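Side-chain contacts in hypoxic response protein 1 (PDB 1Y5H), which is of unknown function but, as a CBS-domain homodimer of the hypoxic response, probably binds zinc and does not seem to bind AMP: residues 52-57 against 107-112; 61-66 against 80-85. All coordinates share one frame; numbering follows the deposited sequence.

Contact 1: 52-57 against 107-112; sequences HGMLTD and RVPVIS
M54 N makes a probable hydrogen bond to S83 O, and from the same strand residue the side chain reaches across to P109 and R107. The two segments belong to different sheets of a CBS pair, 52-57 on an outermost strand of one and 107-112 inside the other, and no hydrogen bond joins them. Contact is made by apolar atoms deep in the protein. M54 is a selenomethionine, with SE in the place of a methionine sulfur. Its unbranched chain bends at chi2 (-70°) and chi3 (-68°), bringing CG and SE against the proline ring, which it meets obliquely, CG lying 3.6 Å from P109 CG. SE lies only 3.2 Å from P109 CG, inside van der Waals distance, and the exact value is therefore doubtful; SE sits nearer the CG side of the ring than the CD side. A proline suits this place because it turns a rigid, compact, apolar ring to the selenomethionine. Next to M54, G53 shares a classic beta bulge with H52 opposite I44. R107 contributes its aliphatic stem, crossing M54 at about a right angle, with CG 4.1 Å from M54 CE.

Contact 2: 61-66 against 80-85; sequences VIKGLA and ARDSIY
K63 and D82 meet between a helical segment and a type I turn: 61-66 contains a wider, pi-type turn, A66 N bonding to V61 O at 2.8 Å, while the turn from A80 to S83 is closed by S83 N to A80 O at 2.9 Å. K63 reaches across to that turn. Beyond CG its chain is fully extended, all three torsions near 180°, which carries NZ out toward the A80-S83 turn. D82 comes from the opposite direction, and its OD2 makes a long salt bridge of 3.6 Å to K63 NZ. The same oxygen lies 3.8 Å from K63 CD, so the carboxylate also rests alongside the lysine methylenes, and D82 CB is 3.5 Å from K63 NZ. S83 joins through water: its OG, 4.0 Å from K63 NZ, shares a water that accepts from NZ at 2.9 Å and also bonds OG. A long, flexible lysine suits such a reach at the surface, and the short serine hydroxyl holds the water that NZ also uses. The result is a surface salt bridge beside a water bridge from the same lysine to S83, connecting helix 57-65 to the loop before strand 87-88 within a CBS-pair fold.

The centres of the two contacts lie 12 Å apart, contact 1 close to the middle of the chain and contact 2 at its surface. Strand 51-56 of contact 1 runs directly into helix 57-65 of contact 2; then, after helix 76-80, comes the loop 80-85, followed by strand 87-88 and helix 93-103 before strand 107-112. Contact 2 is thus nested within the loop that contact 1 closes. The two also touch: Y85 O packs 3.3 Å from P109 CD, and A80 CB sits 3.7 Å from M54 O. The 80-85 loop borders strand 51-56 and reaches P109 in the other sheet, consistent with a junction between the two CBS regions. Helix 57-65 also packs on the second subunit, which links this junction to the homodimer interface.

Contact 1: 52-57 against 107-112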
loop_
_atom_site.group_PDB
_atom_site.type_symbol
_atom_site.label_atom_id
_atom_site.label_comp_id
_atom_site.label_asym_id
_atom_site.label_seq_id
_atom_site.Cartn_x
_atom_site.Cartn_y
_atom_site.Cartn_z
ATOM N N HIS A 52 7.399 -2.768 -19.057
ATOM C CA HIS A 52 8.037 -3.923 -18.429
ATOM C C HIS A 52 7.195 -4.478 -17.287
ATOM O O HIS A 52 7.291 -5.658 -16.947
ATOM C CB HIS A 52 9.421 -3.539 -17.902
ATOM C CG HIS A 52 10.501 -3.636 -18.931
ATOM N ND1 HIS A 52 10.338 -3.197 -20.226
ATOM C CD2 HIS A 52 11.768 -4.108 -18.850
ATOM C CE1 HIS A 52 11.456 -3.395 -20.900
ATOM N NE2 HIS A 52 12.340 -3.946 -20.088
ATOM N N GLY A 53 6.371 -3.622 -16.695
ATOM C CA GLY A 53 5.514 -4.053 -15.604
ATOM C C GLY A 53 5.040 -2.889 -14.760
ATOM O O GLY A 53 5.259 -1.734 -15.117
HETATM N N MSE A 54 4.356 -3.197 -13.662
HETATM C CA MSE A 54 3.859 -2.190 -12.732
HETATM C C MSE A 54 4.569 -2.395 -11.400
HETATM O O MSE A 54 4.823 -3.532 -10.988
HETATM C CB MSE A 54 2.350 -2.335 -12.506
HETATM C CG MSE A 54 1.458 -1.976 -13.690
HETATM SE SE MSE A 54 1.416 -0.093 -14.118
HETATM C CE MSE A 54 0.504 0.586 -12.570
ATOM N N LEU A 55 4.897 -1.292 -10.740
ATOM C CA LEU A 55 5.556 -1.333 -9.441
ATOM C C LEU A 55 4.623 -0.653 -8.449
ATOM O O LEU A 55 4.186 0.469 -8.685
ATOM C CB LEU A 55 6.881 -0.566 -9.483
ATOM C CG LEU A 55 7.651 -0.535 -8.154
ATOM C CD1 LEU A 55 8.233 -1.913 -7.869
ATOM C CD2 LEU A 55 8.759 0.513 -8.218
ATOM N N THR A 56 4.318 -1.324 -7.342
ATOM C CA THR A 56 3.441 -0.738 -6.339
ATOM C C THR A 56 4.224 -0.374 -5.086
ATOM O O THR A 56 5.351 -0.839 -4.883
ATOM C CB THR A 56 2.308 -1.701 -5.929
ATOM O OG1 THR A 56 2.863 -2.844 -5.261
ATOM C CG2 THR A 56 1.525 -2.154 -7.159
ATOM N N ASP A 57 3.626 0.465 -4.250
ATOM C CA ASP A 57 4.283 0.853 -3.018
ATOM C C ASP A 57 4.512 -0.369 -2.135
ATOM O O ASP A 57 5.580 -0.504 -1.531
ATOM C CB ASP A 57 3.471 1.935 -2.279
ATOM C CG ASP A 57 1.977 1.618 -2.175
ATOM O OD1 ASP A 57 1.236 2.522 -1.737
ATOM O OD2 ASP A 57 1.537 0.498 -2.513
ATOM N N ARG A 107 -5.707 -0.164 -11.067
ATOM C CA ARG A 107 -5.327 0.564 -12.265
ATOM C C ARG A 107 -4.520 -0.330 -13.189
ATOM O O ARG A 107 -3.793 -1.221 -12.740
ATOM C CB ARG A 107 -4.550 1.836 -11.919
ATOM C CG ARG A 107 -3.195 1.633 -11.280
ATOM C CD ARG A 107 -2.536 2.990 -11.059
ATOM N NE ARG A 107 -3.353 3.841 -10.200
ATOM C CZ ARG A 107 -3.395 5.169 -10.267
ATOM N NH1 ARG A 107 -2.663 5.821 -11.160
ATOM N NH2 ARG A 107 -4.180 5.847 -9.445
ATOM N N VAL A 108 -4.656 -0.081 -14.484
ATOM C CA VAL A 108 -3.990 -0.883 -15.497
ATOM C C VAL A 108 -3.375 -0.016 -16.584
ATOM O O VAL A 108 -3.939 1.007 -16.961
ATOM C CB VAL A 108 -5.011 -1.842 -16.148
ATOM C CG1 VAL A 108 -4.384 -2.596 -17.299
ATOM C CG2 VAL A 108 -5.545 -2.805 -15.097
ATOM N N PRO A 109 -2.201 -0.416 -17.094
ATOM C CA PRO A 109 -1.531 0.345 -18.153
ATOM C C PRO A 109 -2.236 0.091 -19.480
ATOM O O PRO A 109 -2.774 -0.992 -19.709
ATOM C CB PRO A 109 -0.110 -0.228 -18.174
ATOM C CG PRO A 109 0.026 -0.992 -16.895
ATOM C CD PRO A 109 -1.349 -1.512 -16.612
ATOM N N VAL A 110 -2.243 1.094 -20.348
ATOM C CA VAL A 110 -2.852 0.954 -21.666
ATOM C C VAL A 110 -1.714 0.985 -22.681
ATOM O O VAL A 110 -0.859 1.878 -22.644
ATOM C CB VAL A 110 -3.847 2.094 -21.941
ATOM C CG1 VAL A 110 -4.492 1.906 -23.304
ATOM C CG2 VAL A 110 -4.905 2.118 -20.852
ATOM N N ILE A 111 -1.697 -0.004 -23.571
ATOM C CA ILE A 111 -0.651 -0.129 -24.578
ATOM C C ILE A 111 -1.165 0.052 -26.000
ATOM O O ILE A 111 -2.297 -0.312 -26.317
ATOM C CB ILE A 111 0.027 -1.524 -24.484
ATOM C CG1 ILE A 111 0.630 -1.721 -23.088
ATOM C CG2 ILE A 111 1.099 -1.668 -25.551
ATOM C CD1 ILE A 111 1.702 -0.718 -22.734
ATOM N N SER A 112 -0.314 0.621 -26.844
ATOM C CA SER A 112 -0.636 0.838 -28.247
ATOM C C SER A 112 0.686 0.766 -28.992
ATOM O O SER A 112 1.566 1.602 -28.785
ATOM C CB SER A 112 -1.279 2.209 -28.451
ATOM O OG SER A 112 -1.711 2.371 -29.793
#

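Contact 2: 61-66 against 80-85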
loop_
_atom_site.group_PDB
_atom_site.type_symbol
_atom_site.label_atom_id
_atom_site.label_comp_id
_atom_site.label_asym_id
_atom_site.label_seq_id
_atom_site.Cartn_x
_atom_site.Cartn_y
_atom_site.Cartn_z
ATOM N N VAL A 61 8.081 -2.402 -0.382
ATOM C CA VAL A 61 8.222 -2.837 1.001
ATOM C C VAL A 61 8.387 -4.348 1.136
ATOM O O VAL A 61 9.303 -4.815 1.815
ATOM C CB VAL A 61 6.991 -2.403 1.839
ATOM C CG1 VAL A 61 7.092 -2.953 3.266
ATOM C CG2 VAL A 61 6.895 -0.881 1.878
ATOM N N ILE A 62 7.507 -5.102 0.478
ATOM C CA ILE A 62 7.510 -6.564 0.578
ATOM C C ILE A 62 8.540 -7.308 -0.263
ATOM O O ILE A 62 9.195 -8.227 0.228
ATOM C CB ILE A 62 6.109 -7.132 0.244
ATOM C CG1 ILE A 62 5.058 -6.492 1.156
ATOM C CG2 ILE A 62 6.109 -8.650 0.380
ATOM C CD1 ILE A 62 5.311 -6.681 2.644
ATOM N N LYS A 63 8.667 -6.928 -1.531
ATOM C CA LYS A 63 9.619 -7.578 -2.421
ATOM C C LYS A 63 10.974 -6.887 -2.385
ATOM O O LYS A 63 11.966 -7.438 -2.844
ATOM C CB LYS A 63 9.085 -7.582 -3.856
ATOM C CG LYS A 63 7.810 -8.393 -4.056
ATOM C CD LYS A 63 7.371 -8.365 -5.516
ATOM C CE LYS A 63 6.084 -9.144 -5.724
ATOM N NZ LYS A 63 5.672 -9.143 -7.154
ATOM N N GLY A 64 11.005 -5.676 -1.841
ATOM C CA GLY A 64 12.248 -4.939 -1.759
ATOM C C GLY A 64 12.861 -4.983 -0.373
ATOM O O GLY A 64 13.722 -5.816 -0.093
ATOM N N LEU A 65 12.400 -4.098 0.503
ATOM C CA LEU A 65 12.939 -4.021 1.859
ATOM C C LEU A 65 12.888 -5.325 2.643
ATOM O O LEU A 65 13.875 -5.708 3.276
ATOM C CB LEU A 65 12.226 -2.930 2.658
ATOM C CG LEU A 65 12.268 -1.501 2.101
ATOM C CD1 LEU A 65 11.630 -0.550 3.105
ATOM C CD2 LEU A 65 13.710 -1.087 1.825
ATOM N N ALA A 66 11.749 -6.008 2.603
ATOM C CA ALA A 66 11.597 -7.263 3.345
ATOM C C ALA A 66 12.380 -8.418 2.739
ATOM O O ALA A 66 12.552 -9.459 3.382
ATOM C CB ALA A 66 10.118 -7.638 3.449
ATOM N N ALA A 80 9.266 -4.827 -10.835
ATOM C CA ALA A 80 8.124 -4.687 -11.735
ATOM C C ALA A 80 7.956 -5.816 -12.749
ATOM O O ALA A 80 6.839 -6.080 -13.203
ATOM C CB ALA A 80 8.200 -3.346 -12.460
ATOM N N ARG A 81 9.051 -6.485 -13.106
ATOM C CA ARG A 81 8.974 -7.575 -14.076
ATOM C C ARG A 81 8.159 -8.768 -13.583
ATOM O O ARG A 81 7.914 -9.696 -14.346
ATOM C CB ARG A 81 10.375 -8.041 -14.483
ATOM C CG ARG A 81 11.092 -7.074 -15.409
ATOM C CD ARG A 81 12.586 -7.367 -15.453
ATOM N NE ARG A 81 13.331 -6.193 -15.887
ATOM C CZ ARG A 81 14.481 -5.800 -15.356
ATOM N NH1 ARG A 81 15.029 -6.486 -14.361
ATOM N NH2 ARG A 81 15.081 -4.714 -15.815
ATOM N N ASP A 82 7.750 -8.741 -12.316
ATOM C CA ASP A 82 6.936 -9.818 -11.753
ATOM C C ASP A 82 5.460 -9.540 -12.017
ATOM O O ASP A 82 4.621 -10.439 -11.902
ATOM C CB ASP A 82 7.095 -9.920 -10.231
ATOM C CG ASP A 82 8.510 -10.221 -9.794
ATOM O OD1 ASP A 82 9.282 -10.802 -10.584
ATOM O OD2 ASP A 82 8.839 -9.888 -8.635
ATOM N N SER A 83 5.146 -8.296 -12.365
ATOM C CA SER A 83 3.759 -7.902 -12.574
ATOM C C SER A 83 3.462 -7.287 -13.937
ATOM O O SER A 83 3.353 -6.065 -14.058
ATOM C CB SER A 83 3.351 -6.906 -11.483
ATOM O OG SER A 83 3.684 -7.393 -10.194
ATOM N N ILE A 84 3.311 -8.119 -14.961
ATOM C CA ILE A 84 3.009 -7.576 -16.272
ATOM C C ILE A 84 1.580 -7.857 -16.728
ATOM O O ILE A 84 1.204 -8.984 -17.058
ATOM C CB ILE A 84 4.002 -8.068 -17.354
ATOM C CG1 ILE A 84 3.705 -7.351 -18.678
ATOM C CG2 ILE A 84 3.912 -9.575 -17.509
ATOM C CD1 ILE A 84 4.731 -7.593 -19.770
ATOM N N TYR A 85 0.781 -6.804 -16.713
ATOM C CA TYR A 85 -0.598 -6.877 -17.153
ATOM C C TYR A 85 -0.876 -5.547 -17.818
ATOM O O TYR A 85 -0.250 -4.540 -17.487
ATOM C CB TYR A 85 -1.546 -7.123 -15.968
ATOM C CG TYR A 85 -1.293 -6.259 -14.750
ATOM C CD1 TYR A 85 -1.862 -4.990 -14.635
ATOM C CD2 TYR A 85 -0.474 -6.708 -13.713
ATOM C CE1 TYR A 85 -1.619 -4.193 -13.520
ATOM C CE2 TYR A 85 -0.225 -5.919 -12.596
ATOM C CZ TYR A 85 -0.799 -4.664 -12.506
ATOM O OH TYR A 85 -0.535 -3.878 -11.410
HETATM O O HOH W 1 5.976 -6.657 -8.617
#